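Local coordinates for protein histidine kinase (Paraburkholderia phymatum, PDB 6NB0) that probably transfers a phosphate from ATP to a protein histidine, as a sensor kinase that starts a phosphorelay, at residues P137-T142 with V197-D202; L183-V188 with H228-F233; S50-L55 with L176-W181. One frame throughout, in Å; residues are numbered along the deposited sequence.

Contact 1 (P137-T142 with V197-D202)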
loop_
_atom_site.group_PDB
_atom_site.type_symbol
_atom_site.label_atom_id
_atom_site.label_comp_id
_atom_site.label_asym_id
_atom_site.label_seq_id
_atom_site.Cartn_x
_atom_site.Cartn_y
_atom_site.Cartn_z
ATOM N N PRO A 137 -21.984 -4.147 14.027
ATOM C CA PRO A 137 -21.522 -5.090 12.994
ATOM C C PRO A 137 -20.102 -4.816 12.538
ATOM O O PRO A 137 -19.378 -5.755 12.172
ATOM C CB PRO A 137 -22.534 -4.900 11.854
ATOM C CG PRO A 137 -23.800 -4.376 12.541
ATOM C CD PRO A 137 -23.220 -3.459 13.603
ATOM N N LEU A 138 -19.657 -3.556 12.575
ATOM C CA LEU A 138 -18.251 -3.295 12.249
ATOM C C LEU A 138 -17.304 -3.925 13.274
ATOM O O LEU A 138 -16.275 -4.512 12.906
ATOM C CB LEU A 138 -18.006 -1.786 12.135
ATOM C CG LEU A 138 -16.533 -1.460 11.879
ATOM C CD1 LEU A 138 -16.027 -2.132 10.607
ATOM C CD2 LEU A 138 -16.311 0.055 11.823
ATOM N N LEU A 139 -17.624 -3.795 14.565
ATOM C CA LEU A 139 -16.829 -4.437 15.601
ATOM C C LEU A 139 -16.801 -5.952 15.426
ATOM O O LEU A 139 -15.744 -6.578 15.574
ATOM C CB LEU A 139 -17.387 -4.057 16.978
ATOM C CG LEU A 139 -17.298 -2.556 17.293
ATOM C CD1 LEU A 139 -18.119 -2.208 18.534
ATOM C CD2 LEU A 139 -15.846 -2.091 17.475
ATOM N N ASP A 140 -17.960 -6.569 15.164
ATOM C CA ASP A 140 -17.995 -8.024 15.017
ATOM C C ASP A 140 -17.209 -8.474 13.793
ATOM O O ASP A 140 -16.511 -9.501 13.829
ATOM C CB ASP A 140 -19.440 -8.520 14.919
ATOM C CG ASP A 140 -20.210 -8.397 16.229
ATOM O OD1 ASP A 140 -19.617 -8.498 17.314
ATOM O OD2 ASP A 140 -21.433 -8.224 16.161
ATOM N N GLU A 141 -17.313 -7.724 12.694
ATOM C CA GLU A 141 -16.523 -8.045 11.505
ATOM C C GLU A 141 -15.031 -7.971 11.783
ATOM O O GLU A 141 -14.265 -8.801 11.285
ATOM C CB GLU A 141 -16.892 -7.098 10.364
ATOM C CG GLU A 141 -16.085 -7.317 9.096
ATOM C CD GLU A 141 -16.656 -6.564 7.895
ATOM O OE1 GLU A 141 -17.187 -5.440 8.084
ATOM O OE2 GLU A 141 -16.589 -7.117 6.767
ATOM N N THR A 142 -14.598 -6.960 12.551
ATOM C CA THR A 142 -13.199 -6.834 12.931
ATOM C C THR A 142 -12.733 -8.083 13.666
ATOM O O THR A 142 -11.677 -8.659 13.354
ATOM C CB THR A 142 -13.000 -5.589 13.824
ATOM O OG1 THR A 142 -13.440 -4.394 13.138
ATOM C CG2 THR A 142 -11.522 -5.427 14.216
ATOM N N VAL A 197 -6.544 -10.939 23.857
ATOM C CA VAL A 197 -6.575 -9.567 23.339
ATOM C C VAL A 197 -8.012 -9.067 23.395
ATOM O O VAL A 197 -8.916 -9.700 22.843
ATOM C CB VAL A 197 -6.017 -9.497 21.906
ATOM C CG1 VAL A 197 -6.198 -8.077 21.315
ATOM C CG2 VAL A 197 -4.520 -9.900 21.900
ATOM N N THR A 198 -8.241 -7.947 24.078
ATOM C CA THR A 198 -9.595 -7.438 24.271
ATOM C C THR A 198 -9.761 -6.144 23.487
ATOM O O THR A 198 -8.949 -5.221 23.636
ATOM C CB THR A 198 -9.878 -7.197 25.756
ATOM O OG1 THR A 198 -9.826 -8.440 26.465
ATOM C CG2 THR A 198 -11.247 -6.517 25.961
ATOM N N LEU A 199 -10.810 -6.080 22.660
ATOM C CA LEU A 199 -11.251 -4.838 22.037
ATOM C C LEU A 199 -12.409 -4.282 22.861
ATOM O O LEU A 199 -13.458 -4.937 22.973
ATOM C CB LEU A 199 -11.687 -5.100 20.592
ATOM C CG LEU A 199 -12.341 -3.933 19.832
ATOM C CD1 LEU A 199 -11.405 -2.738 19.768
ATOM C CD2 LEU A 199 -12.705 -4.386 18.425
ATOM N N ASP A 200 -12.204 -3.120 23.482
ATOM C CA ASP A 200 -13.256 -2.384 24.193
ATOM C C ASP A 200 -13.729 -1.259 23.286
ATOM O O ASP A 200 -12.895 -0.551 22.716
ATOM C CB ASP A 200 -12.734 -1.751 25.489
ATOM C CG ASP A 200 -12.475 -2.751 26.574
ATOM O OD1 ASP A 200 -13.003 -3.869 26.497
ATOM O OD2 ASP A 200 -11.753 -2.401 27.524
ATOM N N ALA A 201 -15.044 -1.060 23.170
ATOM C CA ALA A 201 -15.511 0.032 22.309
ATOM C C ALA A 201 -16.818 0.596 22.833
ATOM O O ALA A 201 -17.694 -0.159 23.255
ATOM C CB ALA A 201 -15.708 -0.428 20.863
ATOM N N ASP A 202 -16.954 1.921 22.790
ATOM C CA ASP A 202 -18.159 2.598 23.267
ATOM C C ASP A 202 -18.210 3.968 22.604
ATOM O O ASP A 202 -17.247 4.407 21.964
ATOM C CB ASP A 202 -18.160 2.704 24.804
ATOM C CG ASP A 202 -19.563 2.860 25.406
ATOM O OD1 ASP A 202 -20.563 2.956 24.653
ATOM O OD2 ASP A 202 -19.663 2.902 26.654
#
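The carbonyl O of Leu138 is held twice by Thr142, a residue that also meets Leu199 across the contact. Thr142 N donates the helical bond at 3.0 Å, and Thr142 OG1 adds a bond of 2.8 Å to Leu138 O from the opposite face of the carbonyl plane. OG1 approaches at a C=O...OG1 angle of 141°, tilted off that plane. With the hydroxyl spent on its own helix, the Thr142 CG2 methyl is left for apolar company: it lies 4.5 Å from Leu199 CD2 and also packs on Leu180 of helix 173-189. One turn back, Leu139 carries most of the helix's side of the contact. Its chi1 of -63° sets CG beside the backbone N, and from there, with chi2 168°, both methyls reach Ala201. CD1 and CD2 straddle Ala201 CB, each 3.8 Å from it, while Leu139 CD2 also touches Leu199 CD2 at 4.0 Å; the two leucine side chains cross at about a right angle. Segments 137-142 and 197-202 run nearly antiparallel, their axes 10.8 Å apart. Leu199 and Ala201 alternate along the strand, so both face the helix while Asp200 points away. This is helix-on-sheet packing of the alpha/beta sandwich expected for a histidine kinase catalytic domain, the Bergerat-type fold. Strand 157-161 flanks the same strand through backbone bonds of Leu199 with Ala159 and Asn161. Across the interface itself, methyl meets methyl: cohesion there is dispersive and hydrophobic, and the Thr142 hydroxyl is satisfied within its own helix.

Contact 2 (L183-V188 with H228-F233)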
loop_
_atom_site.group_PDB
_atom_site.type_symbol
_atom_site.label_atom_id
_atom_site.label_comp_id
_atom_site.label_asym_id
_atom_site.label_seq_id
_atom_site.Cartn_x
_atom_site.Cartn_y
_atom_site.Cartn_z
ATOM N N LEU A 183 -5.513 -2.268 14.626
ATOM C CA LEU A 183 -5.469 -2.134 16.081
ATOM C C LEU A 183 -5.449 -3.507 16.754
ATOM O O LEU A 183 -4.629 -3.765 17.646
ATOM C CB LEU A 183 -6.686 -1.320 16.535
ATOM C CG LEU A 183 -6.634 -0.479 17.803
ATOM C CD1 LEU A 183 -5.725 0.728 17.560
ATOM C CD2 LEU A 183 -8.054 -0.050 18.201
ATOM N N VAL A 184 -6.348 -4.408 16.327
ATOM C CA VAL A 184 -6.393 -5.749 16.922
ATOM C C VAL A 184 -5.249 -6.627 16.406
ATOM O O VAL A 184 -4.623 -7.367 17.177
ATOM C CB VAL A 184 -7.764 -6.418 16.660
ATOM C CG1 VAL A 184 -7.829 -7.799 17.354
ATOM C CG2 VAL A 184 -8.935 -5.502 17.170
ATOM N N THR A 185 -4.991 -6.600 15.098
ATOM C CA THR A 185 -3.946 -7.459 14.524
ATOM C C THR A 185 -2.576 -7.154 15.135
ATOM O O THR A 185 -1.782 -8.069 15.399
ATOM C CB THR A 185 -3.917 -7.268 13.006
ATOM O OG1 THR A 185 -5.155 -7.742 12.453
ATOM C CG2 THR A 185 -2.769 -8.049 12.363
ATOM N N PHE A 186 -2.274 -5.875 15.349
ATOM C CA PHE A 186 -0.991 -5.527 15.967
ATOM C C PHE A 186 -0.850 -6.187 17.336
ATOM O O PHE A 186 0.207 -6.746 17.677
ATOM C CB PHE A 186 -0.867 -3.999 16.084
ATOM C CG PHE A 186 0.441 -3.554 16.714
ATOM C CD1 PHE A 186 0.559 -3.424 18.076
ATOM C CD2 PHE A 186 1.553 -3.314 15.915
ATOM C CE1 PHE A 186 1.784 -3.055 18.661
ATOM C CE2 PHE A 186 2.773 -2.943 16.472
ATOM C CZ PHE A 186 2.885 -2.801 17.841
ATOM N N ALA A 187 -1.903 -6.093 18.155
ATOM C CA ALA A 187 -1.853 -6.688 19.487
ATOM C C ALA A 187 -1.669 -8.192 19.389
ATOM O O ALA A 187 -0.865 -8.775 20.131
ATOM C CB ALA A 187 -3.132 -6.337 20.264
ATOM N N VAL A 188 -2.362 -8.827 18.428
ATOM C CA VAL A 188 -2.213 -10.268 18.218
ATOM C C VAL A 188 -0.774 -10.598 17.832
ATOM O O VAL A 188 -0.178 -11.546 18.359
ATOM C CB VAL A 188 -3.214 -10.764 17.156
ATOM C CG1 VAL A 188 -2.901 -12.219 16.766
ATOM C CG2 VAL A 188 -4.651 -10.646 17.717
ATOM N N HIS A 228 2.603 -15.010 10.774
ATOM C CA HIS A 228 2.492 -13.558 10.819
ATOM C C HIS A 228 1.621 -13.077 9.673
ATOM O O HIS A 228 1.479 -13.755 8.655
ATOM C CB HIS A 228 3.876 -12.899 10.713
ATOM C CG HIS A 228 4.769 -13.204 11.873
ATOM N ND1 HIS A 228 4.571 -12.661 13.123
ATOM C CD2 HIS A 228 5.864 -13.990 11.970
ATOM C CE1 HIS A 228 5.513 -13.104 13.943
ATOM N NE2 HIS A 228 6.303 -13.915 13.268
ATOM N N VAL A 229 1.052 -11.885 9.844
ATOM C CA VAL A 229 0.333 -11.189 8.784
ATOM C C VAL A 229 1.051 -9.899 8.378
ATOM O O VAL A 229 1.188 -9.606 7.188
ATOM C CB VAL A 229 -1.122 -10.896 9.229
ATOM C CG1 VAL A 229 -1.812 -9.935 8.290
ATOM C CG2 VAL A 229 -1.938 -12.187 9.326
ATOM N N LEU A 230 1.521 -9.127 9.356
ATOM C CA LEU A 230 2.162 -7.852 9.035
ATOM C C LEU A 230 3.551 -8.073 8.421
ATOM O O LEU A 230 4.197 -9.104 8.616
ATOM C CB LEU A 230 2.245 -6.975 10.295
ATOM C CG LEU A 230 0.891 -6.676 10.968
ATOM C CD1 LEU A 230 1.049 -5.818 12.247
ATOM C CD2 LEU A 230 -0.116 -5.979 9.985
ATOM N N GLU A 231 4.020 -7.066 7.688
ATOM C CA GLU A 231 5.306 -7.171 6.999
ATOM C C GLU A 231 6.445 -7.420 7.977
ATOM O O GLU A 231 6.472 -6.869 9.081
ATOM C CB GLU A 231 5.609 -5.896 6.216
ATOM C CG GLU A 231 4.808 -5.673 4.957
ATOM C CD GLU A 231 5.185 -4.342 4.319
ATOM O OE1 GLU A 231 5.105 -3.302 5.032
ATOM O OE2 GLU A 231 5.574 -4.336 3.131
ATOM N N ASN A 232 7.419 -8.220 7.538
ATOM C CA ASN A 232 8.541 -8.567 8.402
ATOM C C ASN A 232 9.288 -7.324 8.903
ATOM O O ASN A 232 9.588 -7.199 10.102
ATOM C CB ASN A 232 9.493 -9.507 7.668
ATOM C CG ASN A 232 10.596 -10.028 8.567
ATOM O OD1 ASN A 232 11.635 -9.393 8.713
ATOM N ND2 ASN A 232 10.375 -11.191 9.172
ATOM N N PHE A 233 9.628 -6.402 8.014
ATOM C CA PHE A 233 10.407 -5.238 8.440
ATOM C C PHE A 233 9.581 -4.297 9.309
ATOM O O PHE A 233 10.133 -3.615 10.180
ATOM C CB PHE A 233 10.942 -4.495 7.223
ATOM C CG PHE A 233 11.572 -3.171 7.543
ATOM C CD1 PHE A 233 12.893 -3.102 7.957
ATOM C CD2 PHE A 233 10.842 -1.991 7.418
ATOM C CE1 PHE A 233 13.485 -1.883 8.249
ATOM C CE2 PHE A 233 11.426 -0.764 7.711
ATOM C CZ PHE A 233 12.749 -0.711 8.124
#
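Thr185 and Phe186 of helix 173-189 are met by Leu230, from a loop that reaches back over the helix. The loop runs into helix 232-238, and its sequence is consistent with the F box of histidine kinases; helix 173-189 would then be the counterpart of their N-box helix. His228 ND1 is hydrogen-bonded to Glu189 OE1, and the other carboxylate oxygen, Glu189 OE2, takes the backbone N-H groups of both Val229 and Leu230. Glu189, the last residue of helix 173-189, thus holds three nitrogen atoms of the loop. Leu230 follows. Its CG is anti to the carbonyl carbon (chi1 -58°), and from there its two methyls divide between Thr185 and Phe186. CD2 lies 4.1 Å from Thr185 CG2, the two side chains slanting across one another. Thr185 OG1 turns instead to its own helix and bonds to Trp181 O. The other methyl, Leu230 CD1, comes within 4.3 Å of Phe186 CA and stands 4.5 Å from Phe186 CD2, oblique to the ring. Glu231 then takes the N-cap position of helix 232-238, and its OE2 forms a salt bridge with Arg58 NH2.

Contact 3 (S50-L55 with L176-W181)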
loop_
_atom_site.group_PDB
_atom_site.type_symbol
_atom_site.label_atom_id
_atom_site.label_comp_id
_atom_site.label_asym_id
_atom_site.label_seq_id
_atom_site.Cartn_x
_atom_site.Cartn_y
_atom_site.Cartn_z
ATOM N N SER A 50 -3.465 -6.073 4.789
ATOM C CA SER A 50 -2.006 -6.017 4.839
ATOM C C SER A 50 -1.445 -4.944 3.899
ATOM O O SER A 50 -0.516 -4.219 4.268
ATOM C CB SER A 50 -1.414 -7.385 4.486
ATOM O OG SER A 50 -1.980 -8.393 5.322
ATOM N N ALA A 51 -1.962 -4.859 2.672
ATOM C CA ALA A 51 -1.437 -3.884 1.717
ATOM C C ALA A 51 -1.781 -2.452 2.126
ATOM O O ALA A 51 -0.945 -1.541 1.981
ATOM C CB ALA A 51 -1.961 -4.196 0.305
ATOM N N GLU A 52 -3.003 -2.237 2.640
ATOM C CA GLU A 52 -3.390 -0.933 3.189
ATOM C C GLU A 52 -2.461 -0.514 4.321
ATOM O O GLU A 52 -2.022 0.643 4.391
ATOM C CB GLU A 52 -4.826 -0.987 3.730
ATOM C CG GLU A 52 -5.915 -1.243 2.691
ATOM C CD GLU A 52 -7.317 -1.256 3.315
ATOM O OE1 GLU A 52 -7.599 -2.135 4.155
ATOM O OE2 GLU A 52 -8.124 -0.363 2.981
ATOM N N THR A 53 -2.229 -1.425 5.268
ATOM C CA THR A 53 -1.316 -1.158 6.372
ATOM C C THR A 53 0.048 -0.713 5.856
ATOM O O THR A 53 0.628 0.257 6.357
ATOM C CB THR A 53 -1.172 -2.410 7.257
ATOM O OG1 THR A 53 -2.429 -2.680 7.877
ATOM C CG2 THR A 53 -0.144 -2.151 8.385
ATOM N N ALA A 54 0.578 -1.433 4.863
ATOM C CA ALA A 54 1.915 -1.145 4.356
ATOM C C ALA A 54 1.933 0.166 3.594
ATOM O O ALA A 54 2.925 0.915 3.637
ATOM C CB ALA A 54 2.383 -2.285 3.454
ATOM N N LEU A 55 0.849 0.439 2.874
ATOM C CA LEU A 55 0.702 1.713 2.173
ATOM C C LEU A 55 0.829 2.880 3.143
ATOM O O LEU A 55 1.610 3.813 2.916
ATOM C CB LEU A 55 -0.660 1.747 1.466
ATOM C CG LEU A 55 -1.296 3.085 1.098
ATOM C CD1 LEU A 55 -0.327 3.790 0.214
ATOM C CD2 LEU A 55 -2.603 2.846 0.345
ATOM N N LEU A 176 -12.260 3.112 8.727
ATOM C CA LEU A 176 -12.381 2.710 10.125
ATOM C C LEU A 176 -12.232 1.212 10.274
ATOM O O LEU A 176 -11.658 0.731 11.266
ATOM C CB LEU A 176 -13.728 3.174 10.688
ATOM C CG LEU A 176 -13.827 4.705 10.752
ATOM C CD1 LEU A 176 -15.305 5.173 10.812
ATOM C CD2 LEU A 176 -13.033 5.254 11.953
ATOM N N ALA A 177 -12.769 0.450 9.316
ATOM C CA ALA A 177 -12.615 -0.997 9.378
ATOM C C ALA A 177 -11.152 -1.378 9.289
ATOM O O ALA A 177 -10.700 -2.253 10.014
ATOM C CB ALA A 177 -13.390 -1.685 8.251
ATOM N N ALA A 178 -10.405 -0.747 8.383
ATOM C CA ALA A 178 -8.974 -1.036 8.292
ATOM C C ALA A 178 -8.261 -0.674 9.597
ATOM O O ALA A 178 -7.393 -1.419 10.078
ATOM C CB ALA A 178 -8.390 -0.264 7.099
ATOM N N ALA A 179 -8.626 0.467 10.188
ATOM C CA ALA A 179 -7.979 0.920 11.417
ATOM C C ALA A 179 -8.228 -0.040 12.571
ATOM O O ALA A 179 -7.300 -0.372 13.317
ATOM C CB ALA A 179 -8.456 2.336 11.773
ATOM N N LEU A 180 -9.470 -0.511 12.727
ATOM C CA LEU A 180 -9.756 -1.430 13.820
ATOM C C LEU A 180 -9.104 -2.780 13.579
ATOM O O LEU A 180 -8.595 -3.405 14.515
ATOM C CB LEU A 180 -11.261 -1.589 14.006
ATOM C CG LEU A 180 -11.987 -0.278 14.371
ATOM C CD1 LEU A 180 -13.470 -0.543 14.388
ATOM C CD2 LEU A 180 -11.542 0.242 15.724
ATOM N N TRP A 181 -9.125 -3.248 12.331
ATOM C CA TRP A 181 -8.407 -4.480 11.995
ATOM C C TRP A 181 -6.948 -4.408 12.445
ATOM O O TRP A 181 -6.423 -5.346 13.056
ATOM C CB TRP A 181 -8.507 -4.703 10.481
ATOM C CG TRP A 181 -7.796 -5.955 9.978
ATOM C CD1 TRP A 181 -8.344 -7.190 9.777
ATOM C CD2 TRP A 181 -6.415 -6.049 9.585
ATOM N NE1 TRP A 181 -7.367 -8.070 9.286
ATOM C CE2 TRP A 181 -6.180 -7.380 9.171
ATOM C CE3 TRP A 181 -5.346 -5.128 9.553
ATOM C CZ2 TRP A 181 -4.925 -7.814 8.720
ATOM C CZ3 TRP A 181 -4.101 -5.567 9.101
ATOM C CH2 TRP A 181 -3.901 -6.892 8.706
#
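Ser50 meets the six-membered ring of Trp181 obliquely, at CH2: its backbone N lies 4.0 Å from Trp181 CH2 and its OG 4.2 Å from the same carbon. Both are plain van der Waals approaches; Ser50 OG is hydrogen-bonded to Thr46 O one turn earlier. Half a turn on, Glu52 stretches toward helix 173-189, its chain extended beyond CG (chi2 -179°). The carboxylate rests against the Ala178 methyl, with Glu52 OE1 3.6 Å from Ala178 CB, and OE1 is also held in a salt bridge by Arg49 NH1. The nearest backbones across the contact are those of Glu52 and Ala178, with Glu52 CA 7.6 Å from Ala178 CA. Here the long helix 44-68, which probably belongs to the dimerisation and phosphoacceptor part of the kinase, crosses a helix of what is probably the ATP-binding domain; segments 50-55 and 176-181 are almost perpendicular (-89°), with axes 10.4 Å apart. Helix 44-68 also packs on the second subunit, Ala51 touching Ala51 of that chain. Thr53 follows, crossing the Trp181 side chain at about a right angle. Trp181 reaches it because its CG stands anti to the backbone N (chi1 180°), carrying the indole out from helix 173-189. Thr53 OG1 approaches the ring obliquely, 3.6 Å from Trp181 CZ3, while its hydrogen bond goes to Arg49 O within helix 44-68.

How the contacts relate
Helix 173-189 joins all three contacts: contact 2 and contact 3 use it directly, and contact 1 packs against it through both helix 135-154 and strand 196-204. Contacts 2 and 3, with centres about 10 Å apart, meet where Leu230 CD2 lies 4.1 Å from Trp181 CH2. Contact 1 sits about 15 Å from contact 3, centre to centre, touching it through Leu138 CD1 and Ala177 CB at 3.6 Å, and about 17 Å from contact 2, with Thr142 CG2 3.9 Å from Val184 CG2. Together they run from the sheet through the helical layer to helix 44-68, and the segments of contacts 2 and 3 also touch the second subunit.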